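Local coordinates for protein putative isochorismatase hydrolase (Oleispira antarctica, PDB 3LQY) that is a putative isochorismatase-family hydrolase whose substrate is not established, probably using a cysteine nucleophile as many relatives of this fold do, at residues Gln39-Leu43 against Ala183-Ile187; Ile118-His124 against Ala147-Leu153; Thr131-Asp136 against Ala172-Ala178. All coordinates share one frame; numbering follows the deposited sequence.

Contact 1: Gln39-Leu43 against Ala183-Ile187; sequences QGAKL and ADELI
Leu-43 and Ala-183 make the apolar centre of this helix pair, the methyl CB of Ala-183 lying 3.7 Å from Leu-43 CD1. The other branch of Leu-43, CD2, reaches along helix 183-187 to Ile-187 CG1 at 3.9 Å and, more loosely, to Leu-186 CB. Ile-187 CD1 crosses the aliphatic stem of Lys-42 at about a right angle and lies 3.6 Å from Lys-42 CG.

Polar groups gather at one border. The amide nitrogen NE2 of Gln-39 rests against the Ala-183 methyl, while the ammonium of Lys-42 turns back to its own helix: a bend at chi3 (-76°) brings NZ to 2.8 Å from Gln-39 OE1, a hydrogen bond with the donor tilted 15° from the carbonyl plane. Asp-184 OD1 touches Lys-42 through the methylene CD; with Lys-42 NZ 4.7 Å from OD1, the opposite charges probably attract each other without direct contact.

The short segments run nearly parallel, 8° apart with axes 9.7 Å from each other. Both helices pack on one face of the parallel sheet: Leu-43 touches Ala-144, Leu-186 reaches Val-117 and Ala-144, and Asp-146 of strand 140-149 accepts a hydrogen bond from Ala-183 N.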
# COMPACT_ATOMS: atom_id res chain seq x y z
N GLN A 39 4.84 -2.55 -10.74
CA GLN A 39 5.77 -3.18 -9.79
C GLN A 39 5.04 -3.98 -8.70
O GLN A 39 5.44 -5.07 -8.36
CB GLN A 39 6.73 -2.14 -9.18
CG GLN A 39 7.62 -1.45 -10.23
CD GLN A 39 8.24 -2.45 -11.16
OE1 GLN A 39 7.94 -2.48 -12.36
NE2 GLN A 39 9.04 -3.36 -10.60
N GLY A 40 3.95 -3.44 -8.17
CA GLY A 40 3.15 -4.16 -7.18
C GLY A 40 2.63 -5.49 -7.69
O GLY A 40 2.62 -6.46 -6.95
N ALA A 41 2.17 -5.47 -8.95
CA ALA A 41 1.67 -6.68 -9.71
C ALA A 41 2.77 -7.73 -9.87
O ALA A 41 2.54 -8.93 -9.72
CB ALA A 41 1.20 -6.25 -11.10
N LYS A 42 3.98 -7.26 -10.17
CA LYS A 42 5.18 -8.12 -10.18
C LYS A 42 5.32 -8.83 -8.81
O LYS A 42 5.50 -10.04 -8.73
CB LYS A 42 6.39 -7.22 -10.45
CG LYS A 42 7.53 -7.77 -11.25
CD LYS A 42 8.44 -6.62 -11.76
CE LYS A 42 7.77 -5.88 -12.96
NZ LYS A 42 8.70 -4.90 -13.61
N LEU A 43 5.25 -8.08 -7.71
CA LEU A 43 5.32 -8.65 -6.35
C LEU A 43 4.13 -9.56 -6.06
O LEU A 43 4.27 -10.68 -5.53
CB LEU A 43 5.39 -7.53 -5.28
CG LEU A 43 6.79 -7.01 -5.06
CD1 LEU A 43 6.85 -5.55 -4.54
CD2 LEU A 43 7.51 -7.94 -4.09
N ALA A 183 11.08 -3.45 -5.80
CA ALA A 183 10.29 -4.66 -6.09
C ALA A 183 11.21 -5.79 -6.54
O ALA A 183 11.15 -6.91 -6.00
CB ALA A 183 9.23 -4.38 -7.18
N ASP A 184 12.08 -5.49 -7.49
CA ASP A 184 12.96 -6.53 -8.06
C ASP A 184 13.93 -7.08 -7.03
O ASP A 184 14.18 -8.29 -7.00
CB ASP A 184 13.70 -5.98 -9.30
CG ASP A 184 12.80 -5.92 -10.56
OD1 ASP A 184 11.82 -6.70 -10.63
OD2 ASP A 184 13.06 -5.11 -11.48
N GLU A 185 14.46 -6.19 -6.18
CA GLU A 185 15.36 -6.60 -5.11
C GLU A 185 14.62 -7.47 -4.10
O GLU A 185 15.16 -8.44 -3.60
CB GLU A 185 15.97 -5.38 -4.43
CG GLU A 185 16.92 -4.61 -5.34
CD GLU A 185 17.35 -3.26 -4.80
OE1 GLU A 185 18.33 -2.71 -5.34
OE2 GLU A 185 16.73 -2.75 -3.83
N LEU A 186 13.37 -7.12 -3.81
CA LEU A 186 12.60 -7.89 -2.85
C LEU A 186 12.19 -9.23 -3.50
O LEU A 186 12.15 -10.27 -2.83
CB LEU A 186 11.39 -7.09 -2.35
CG LEU A 186 11.69 -5.94 -1.37
CD1 LEU A 186 10.56 -4.94 -1.30
CD2 LEU A 186 11.99 -6.48 0.02
N ILE A 187 11.89 -9.19 -4.80
CA ILE A 187 11.52 -10.40 -5.53
C ILE A 187 12.71 -11.38 -5.52
O ILE A 187 12.54 -12.57 -5.16
CB ILE A 187 11.07 -10.05 -6.98
CG1 ILE A 187 9.63 -9.53 -6.97
CG2 ILE A 187 11.20 -11.28 -7.92
CD1 ILE A 187 9.19 -8.85 -8.29

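Contact 2: Ile118-His124 against Ala147-Leu153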
# COMPACT_ATOMS: atom_id res chain seq x y z
N ILE A 118 5.30 -3.86 1.93
CA ILE A 118 4.27 -2.80 1.78
C ILE A 118 4.38 -2.13 0.44
O ILE A 118 5.47 -1.74 0.02
CB ILE A 118 4.40 -1.79 2.93
CG1 ILE A 118 3.95 -2.46 4.24
CG2 ILE A 118 3.61 -0.52 2.67
CD1 ILE A 118 4.59 -1.84 5.52
N VAL A 119 3.24 -2.02 -0.25
CA VAL A 119 3.16 -1.34 -1.53
C VAL A 119 1.85 -0.55 -1.54
O VAL A 119 0.96 -0.78 -0.72
CB VAL A 119 3.26 -2.34 -2.72
CG1 VAL A 119 4.50 -3.28 -2.55
CG2 VAL A 119 1.94 -3.14 -2.91
N GLY A 120 1.74 0.40 -2.44
CA GLY A 120 0.49 1.14 -2.56
C GLY A 120 0.62 2.66 -2.48
O GLY A 120 1.60 3.23 -2.90
N ALA A 121 -0.39 3.30 -1.92
CA ALA A 121 -0.55 4.75 -2.06
C ALA A 121 -1.37 5.28 -0.88
O ALA A 121 -2.20 4.55 -0.34
CB ALA A 121 -1.23 5.08 -3.39
N MSE A 122 -1.16 6.54 -0.44
CA MSE A 122 -0.17 7.46 -0.95
C MSE A 122 1.09 7.46 -0.01
O MSE A 122 0.96 7.21 1.19
CB MSE A 122 -0.77 8.86 -0.97
CG MSE A 122 -2.06 8.92 -1.71
SE MSE A 122 -2.88 10.68 -1.67
CE MSE A 122 -3.94 10.46 -0.07
N THR A 123 2.27 7.55 -0.60
CA THR A 123 3.57 7.46 0.11
C THR A 123 3.52 8.32 1.38
O THR A 123 3.82 7.84 2.46
CB THR A 123 4.77 7.87 -0.77
OG1 THR A 123 4.72 7.16 -2.06
CG2 THR A 123 6.15 7.64 -0.04
N HIS A 124 3.08 9.56 1.21
CA HIS A 124 3.26 10.56 2.32
C HIS A 124 2.14 10.48 3.30
O HIS A 124 2.17 11.14 4.37
CB HIS A 124 3.26 11.93 1.74
CG HIS A 124 1.94 12.34 1.16
ND1 HIS A 124 1.39 11.71 0.05
CD2 HIS A 124 1.05 13.30 1.53
CE1 HIS A 124 0.25 12.30 -0.27
NE2 HIS A 124 0.00 13.25 0.61
N ALA A 147 7.01 0.59 -5.93
CA ALA A 147 5.63 0.14 -5.93
C ALA A 147 4.73 0.99 -5.04
O ALA A 147 3.64 0.53 -4.66
CB ALA A 147 5.55 -1.35 -5.51
N CYS A 148 5.14 2.23 -4.75
CA CYS A 148 4.29 3.18 -4.06
C CYS A 148 4.20 4.49 -4.88
O CYS A 148 5.07 4.85 -5.67
CB CYS A 148 4.86 3.50 -2.64
SG CYS A 148 4.99 2.03 -1.52
N ALA A 149 3.18 5.27 -4.60
CA ALA A 149 2.95 6.48 -5.36
C ALA A 149 2.47 7.59 -4.47
O ALA A 149 1.78 7.37 -3.46
CB ALA A 149 1.89 6.20 -6.46
N THR A 150 2.77 8.82 -4.88
CA THR A 150 2.27 9.98 -4.17
C THR A 150 1.99 11.07 -5.22
O THR A 150 1.78 10.79 -6.40
CB THR A 150 3.30 10.43 -3.02
OG1 THR A 150 2.79 11.51 -2.23
CG2 THR A 150 4.67 10.76 -3.59
N LEU A 151 1.96 12.32 -4.78
CA LEU A 151 1.68 13.45 -5.61
C LEU A 151 2.46 14.69 -5.16
O LEU A 151 3.14 14.72 -4.11
CB LEU A 151 0.17 13.74 -5.63
CG LEU A 151 -0.58 13.74 -4.28
CD1 LEU A 151 -0.14 14.70 -3.23
CD2 LEU A 151 -2.05 14.03 -4.67
N ASP A 152 2.34 15.74 -5.97
CA ASP A 152 3.00 16.99 -5.67
C ASP A 152 2.32 17.62 -4.45
O ASP A 152 1.08 17.66 -4.38
CB ASP A 152 2.89 17.98 -6.84
CG ASP A 152 3.67 17.57 -8.08
OD1 ASP A 152 4.38 16.56 -8.09
OD2 ASP A 152 3.51 18.27 -9.12
N LEU A 153 3.14 18.14 -3.50
CA LEU A 153 2.61 18.83 -2.31
C LEU A 153 3.04 20.28 -2.28
O LEU A 153 4.07 20.64 -2.85
CB LEU A 153 3.03 18.12 -1.02
CG LEU A 153 2.46 16.71 -0.80
CD1 LEU A 153 3.01 16.17 0.50
CD2 LEU A 153 0.94 16.71 -0.77
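Gly-120 is held through both its amide and its carbonyl by the neighbouring strand. Its N donates to Ala-147 O at 2.9 Å, and its O accepts from Ala-149 N at 3.1 Å, a more bent bond (140° at the hydrogen). The same oxygen takes a CA-H...O contact from Cys-148, whose CA lies 2.9 Å away. Ala-149 O accepts from Thr-123 N farther along, at 2.9 Å; this donor stands above the carbonyl plane, 43° out of it, and Met-122 CA-H points to the same oxygen.

Strand 115-121, helix 128-137 and strand 140-149 follow one another in the chain, and with the two strands adjacent and parallel they form a beta-alpha-beta crossover in the parallel sheet of the isochorismatase-like alpha/beta fold. The cis peptide between Ala-121 and Met-122 follows closely. Met-122 N donates to a sulfinate oxygen of the oxidised cysteine at position 126, consistent with the cis-peptide and cysteine arrangement of the family's active site.

Farther along, side chains carry the contact. Thr-123 packs CB to CB against Thr-150, while its OG1 is hydrogen-bonded to His-166 of helix 162-173. Thr-150 OG1, placed anti to the backbone N (chi1 -176°), comes to 2.7 Å from His-124 ND1, and Thr-150 N donates to an oxygen of a glycerol, probably from the crystallisation liquor. Leu-153 CG lies over one face of the imidazole, offset toward the rim, and Leu-153 CD1 comes to 3.6 Å from His-124 CD2; Leu-151 CD1 approaches CE1 obliquely. An alanine in place of His-124 would remove the ring, which is likely to leave Thr-150 OG1 without its close nitrogen neighbour and open a gap beside Leu-151 and Leu-153.

Contact 3: Thr131-Asp136 against Ala172-Ala178; sequences TRAAED and ALSFAYA
Arg-132 and Tyr-177 are brought together by complementary torsions: the arginine chain is extended from CG to NE and runs across the phenol, while the tyrosine ring, with CG anti to its carbonyl carbon (chi1 -73°), leans toward helix 128-137. The methylene CG of Arg-132 sits almost over the ring centre, 3.5 Å from the centroid of Tyr-177, a CH-pi contact. Farther along, the guanidinium lies with one face over Tyr-177 CE1, its plane turned 47° from the ring, and Arg-132 NH1 gives a weak hydrogen bond to Tyr-177 OH at 3.1 Å. The charged partner of Arg-132 is Asp-128, whose OD1 forms a salt bridge with NE and probably steadies the guanidinium.

The phenol oxygen is engaged a second time. A water hydrogen-bonded to Tyr-177 OH at 2.7 Å donates to Asp-136 OD2, so the hydroxyl is tied indirectly to the next turn of the helix. Glu-135 brings CB to the ring edge, in its plane, 3.9 Å from Tyr-177 CD2, and its CG touches the tyrosine's backbone O.

Thr-131 and Leu-173 form the buried side. Thr-131 CG2 packs on Ala-178 CB at 3.8 Å, and Leu-173 CD2 lies against Arg-132 CG at 3.9 Å. The polar end of Thr-131 is satisfied by the backbone O of Ile-127, to which its OG1 is hydrogen-bonded. Leu-173 O accepts from both Tyr-177 N and Ala-178 N, which reach it from opposite faces of its plane and secure the turn after helix 162-173.

Helix 128-137, with this turn beside it, packs on the parallel sheet: Thr-131 touches Val-143, and Ala-178, next to strand 179-181, meets Cys-141 and Val-143.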
# COMPACT_ATOMS: atom_id res chain seq x y z
N THR A 131 3.35 1.90 7.78
CA THR A 131 4.67 1.37 8.04
C THR A 131 5.09 1.68 9.48
O THR A 131 5.56 0.81 10.21
CB THR A 131 5.70 1.93 7.05
OG1 THR A 131 5.24 1.68 5.72
CG2 THR A 131 7.04 1.27 7.25
N ARG A 132 4.88 2.92 9.90
CA ARG A 132 5.25 3.33 11.26
C ARG A 132 4.37 2.69 12.28
O ARG A 132 4.86 2.25 13.33
CB ARG A 132 5.15 4.85 11.38
CG ARG A 132 6.15 5.54 10.52
CD ARG A 132 6.14 7.03 10.81
NE ARG A 132 7.00 7.78 9.91
CZ ARG A 132 7.91 8.70 10.25
NH1 ARG A 132 8.20 8.99 11.53
NH2 ARG A 132 8.57 9.30 9.29
N ALA A 133 3.07 2.54 11.98
CA ALA A 133 2.18 1.86 12.92
C ALA A 133 2.56 0.38 13.08
O ALA A 133 2.57 -0.15 14.21
CB ALA A 133 0.71 2.01 12.48
N ALA A 134 2.88 -0.27 11.95
CA ALA A 134 3.22 -1.69 11.95
C ALA A 134 4.53 -1.97 12.69
O ALA A 134 4.59 -2.89 13.49
CB ALA A 134 3.28 -2.24 10.52
N GLU A 135 5.57 -1.21 12.36
CA GLU A 135 6.87 -1.40 13.00
C GLU A 135 6.70 -1.20 14.50
O GLU A 135 7.22 -1.99 15.30
CB GLU A 135 7.89 -0.43 12.40
CG GLU A 135 9.35 -0.80 12.69
CD GLU A 135 9.72 -0.54 14.12
OE1 GLU A 135 9.06 0.33 14.73
OE2 GLU A 135 10.68 -1.18 14.62
N ASP A 136 5.96 -0.17 14.90
CA ASP A 136 5.67 0.06 16.34
C ASP A 136 4.87 -1.06 16.98
O ASP A 136 5.01 -1.32 18.17
CB ASP A 136 4.91 1.37 16.57
CG ASP A 136 5.78 2.59 16.44
OD1 ASP A 136 7.04 2.47 16.44
OD2 ASP A 136 5.20 3.71 16.34
N ALA A 172 13.04 8.68 5.09
CA ALA A 172 12.65 8.72 6.50
C ALA A 172 12.38 7.29 6.98
O ALA A 172 12.89 6.89 8.04
CB ALA A 172 11.42 9.58 6.70
N LEU A 173 11.66 6.51 6.19
CA LEU A 173 11.29 5.13 6.57
C LEU A 173 12.50 4.17 6.53
O LEU A 173 12.57 3.25 7.33
CB LEU A 173 10.14 4.59 5.73
CG LEU A 173 8.74 5.23 5.83
CD1 LEU A 173 7.77 4.64 4.76
CD2 LEU A 173 8.18 5.12 7.23
N SER A 174 13.43 4.38 5.61
CA SER A 174 14.55 3.45 5.42
C SER A 174 15.42 3.35 6.70
O SER A 174 15.73 4.33 7.29
CB SER A 174 15.31 3.89 4.17
OG SER A 174 16.55 3.26 4.01
N PHE A 175 15.69 2.11 7.14
CA PHE A 175 16.33 1.72 8.40
C PHE A 175 15.63 2.07 9.72
O PHE A 175 15.67 1.27 10.69
CB PHE A 175 17.78 2.23 8.41
CG PHE A 175 18.55 1.74 7.24
CD1 PHE A 175 18.79 2.57 6.15
CD2 PHE A 175 18.98 0.42 7.20
CE1 PHE A 175 19.48 2.09 5.05
CE2 PHE A 175 19.69 -0.05 6.12
CZ PHE A 175 19.93 0.79 5.04
N ALA A 176 15.05 3.27 9.79
CA ALA A 176 14.40 3.69 11.01
C ALA A 176 13.19 2.86 11.28
O ALA A 176 12.92 2.49 12.41
CB ALA A 176 14.07 5.15 10.99
N TYR A 177 12.45 2.57 10.21
CA TYR A 177 11.25 1.78 10.30
C TYR A 177 11.20 0.58 9.37
O TYR A 177 10.46 -0.36 9.66
CB TYR A 177 10.09 2.65 9.95
CG TYR A 177 9.70 3.68 10.97
CD1 TYR A 177 10.06 5.01 10.82
CD2 TYR A 177 8.93 3.34 12.07
CE1 TYR A 177 9.63 5.96 11.68
CE2 TYR A 177 8.48 4.27 12.93
CZ TYR A 177 8.83 5.61 12.73
OH TYR A 177 8.35 6.60 13.55
N ALA A 178 11.90 0.60 8.24
CA ALA A 178 11.72 -0.50 7.29
C ALA A 178 12.93 -0.74 6.40
O ALA A 178 13.78 0.12 6.24
CB ALA A 178 10.41 -0.26 6.42
O HOH W 1 6.12 5.96 15.00

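Contact 2 is the central element, a pairing of two parallel strands, and contacts 1 and 3 pack near it from the two faces of the sheet. Contact 1 meets it directly, Leu-43 CD1 lying 3.8 Å from Val-119 CG1 and Gly-40 N 3.7 Å from Ala-147 CB. Contact 3 reaches it through Thr-131 OG1, 3.6 Å from Ile-118 CD1. Contacts 1 and 3 do not touch: their nearest atoms are about 9 Å apart and their centres about 19 Å. The probable active site, marked by the oxidised cysteine at position 126, adjoins contact 2 at Met-122, on the connection from strand 115-121 to the helix that carries segment 131-136 of contact 3.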